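Local coordinates for Alr4995 protein (Nostoc sp., PDB 6LRF), which is a bifunctional arginine dihydrolase and ornithine cyclodeaminase, probably breaking down arginine to ornithine and then to proline, at residues S569-V574 with E586-Q591. Residues are numbered along the deposited sequence; the frame is centred on the assembly and turned at random.
Sequences SIAKGV and ECVRNQ
The short helix 570-575 and the C-terminal end of helix 583-589 come closest at Ala571 and Val588, whose CA atoms are 6.1 Å apart, and the contact is mostly apolar. Val588 is its centre and projects toward the first helix. Its CG1, anti to the backbone N (chi1 171°), meets Val574 CG1 (4.0 Å) and CB, while CG2 is 4.0 Å from Ala571 CA, with Val574 CG2, Ile570 CG2 and Ala571 CB close behind. Val574, also with CG1 anti to its backbone N, meets Val588 tip to tip, whereas Ile570 crosses it obliquely. The same Val574 CG1 sits over one face of the Arg589 guanidinium, displaced toward its rim and 3.5 Å from NH1; the arginine chain bends at chi2 (-69°), bringing its charged end back to the first helix. An alanine in place of Val574 would probably loosen this join, since both methyls that pack on Val588, one of which also lies over a face of the guanidinium, would be gone.

Each segment also fixes its own helix end. Ser569 OG accepts from Lys572 N at 3.1 Å as the N-cap, and Ile570 N is hydrogen-bonded to Asp608 OD1. At the C-terminal end of helix 583-589, Glu586 O takes two donors, Asn590 N and Asn590 ND2; ND2 comes in on a lone pair at 2.9 Å, with that oxygen almost in the plane of the Asn590 amide. Gln591, with positive phi, is the C' residue of a Schellman motif that ends this helix. Ile570 on Leu596 and Cys587 on Phe594 set both helices against strand 594-597, so two consecutive helices pack together at an outermost strand, within this chain, of the parallel sheet of the Rossmann-fold region.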
# COMPACT_ATOMS: atom_id res chain seq x y z
N SER B 569 34.85 -19.85 3.86
CA SER B 569 33.84 -19.49 4.85
C SER B 569 33.92 -18.01 5.14
O SER B 569 34.95 -17.37 4.88
CB SER B 569 34.02 -20.28 6.16
OG SER B 569 35.12 -19.77 6.91
N ILE B 570 32.84 -17.47 5.67
CA ILE B 570 32.83 -16.10 6.16
C ILE B 570 33.92 -15.90 7.23
O ILE B 570 34.60 -14.87 7.23
CB ILE B 570 31.46 -15.73 6.75
CG1 ILE B 570 30.41 -15.68 5.63
CG2 ILE B 570 31.51 -14.38 7.46
CD1 ILE B 570 28.97 -15.55 6.15
N ALA B 571 34.10 -16.88 8.11
CA ALA B 571 35.04 -16.74 9.22
C ALA B 571 36.48 -16.60 8.72
O ALA B 571 37.26 -15.81 9.26
CB ALA B 571 34.93 -17.91 10.17
N LYS B 572 36.83 -17.35 7.68
CA LYS B 572 38.15 -17.26 7.08
C LYS B 572 38.32 -15.95 6.32
O LYS B 572 39.42 -15.40 6.24
CB LYS B 572 38.41 -18.47 6.17
CG LYS B 572 38.63 -19.74 6.99
CD LYS B 572 39.10 -20.93 6.17
CE LYS B 572 39.36 -22.13 7.09
NZ LYS B 572 39.55 -23.41 6.33
N GLY B 573 37.22 -15.42 5.79
CA GLY B 573 37.23 -14.10 5.17
C GLY B 573 37.54 -13.00 6.17
O GLY B 573 38.20 -12.02 5.84
N VAL B 574 37.07 -13.16 7.40
CA VAL B 574 37.41 -12.22 8.47
C VAL B 574 38.86 -12.41 8.92
O VAL B 574 39.61 -11.45 9.02
CB VAL B 574 36.45 -12.38 9.67
CG1 VAL B 574 36.93 -11.55 10.87
CG2 VAL B 574 35.04 -11.98 9.26
N GLU B 586 31.01 -8.73 12.94
CA GLU B 586 30.81 -8.68 14.39
C GLU B 586 30.41 -10.04 14.95
O GLU B 586 30.80 -10.37 16.08
CB GLU B 586 29.75 -7.64 14.76
CG GLU B 586 30.14 -6.17 14.47
CD GLU B 586 31.45 -5.71 15.14
OE1 GLU B 586 31.96 -6.40 16.06
OE2 GLU B 586 31.97 -4.65 14.74
N CYS B 587 29.65 -10.83 14.19
CA CYS B 587 29.28 -12.17 14.66
C CYS B 587 30.53 -13.03 14.82
O CYS B 587 30.69 -13.73 15.82
CB CYS B 587 28.29 -12.87 13.72
SG CYS B 587 26.63 -12.20 13.83
N VAL B 588 31.42 -12.97 13.84
CA VAL B 588 32.64 -13.76 13.92
C VAL B 588 33.54 -13.25 15.06
O VAL B 588 34.00 -14.04 15.89
CB VAL B 588 33.41 -13.76 12.57
CG1 VAL B 588 34.79 -14.39 12.74
CG2 VAL B 588 32.60 -14.50 11.50
N ARG B 589 33.74 -11.94 15.15
CA ARG B 589 34.67 -11.39 16.15
C ARG B 589 34.18 -11.57 17.58
O ARG B 589 34.98 -11.72 18.50
CB ARG B 589 34.92 -9.91 15.88
CG ARG B 589 36.02 -9.64 14.84
CD ARG B 589 37.43 -10.00 15.34
NE ARG B 589 38.47 -9.52 14.44
CZ ARG B 589 39.22 -10.29 13.64
NH1 ARG B 589 39.06 -11.61 13.66
NH2 ARG B 589 40.14 -9.75 12.84
N ASN B 590 32.87 -11.57 17.78
CA ASN B 590 32.33 -11.73 19.12
C ASN B 590 31.79 -13.13 19.38
O ASN B 590 31.19 -13.39 20.43
CB ASN B 590 31.26 -10.67 19.37
CG ASN B 590 31.82 -9.26 19.34
OD1 ASN B 590 32.31 -8.75 20.35
ND2 ASN B 590 31.76 -8.63 18.18
N GLN B 591 32.02 -14.02 18.43
CA GLN B 591 31.60 -15.42 18.54
C GLN B 591 30.10 -15.56 18.83
O GLN B 591 29.69 -16.32 19.70
CB GLN B 591 32.42 -16.12 19.61
CG GLN B 591 33.92 -15.94 19.41
CD GLN B 591 34.67 -15.94 20.71
OE1 GLN B 591 34.81 -16.99 21.34
NE2 GLN B 591 35.14 -14.76 21.13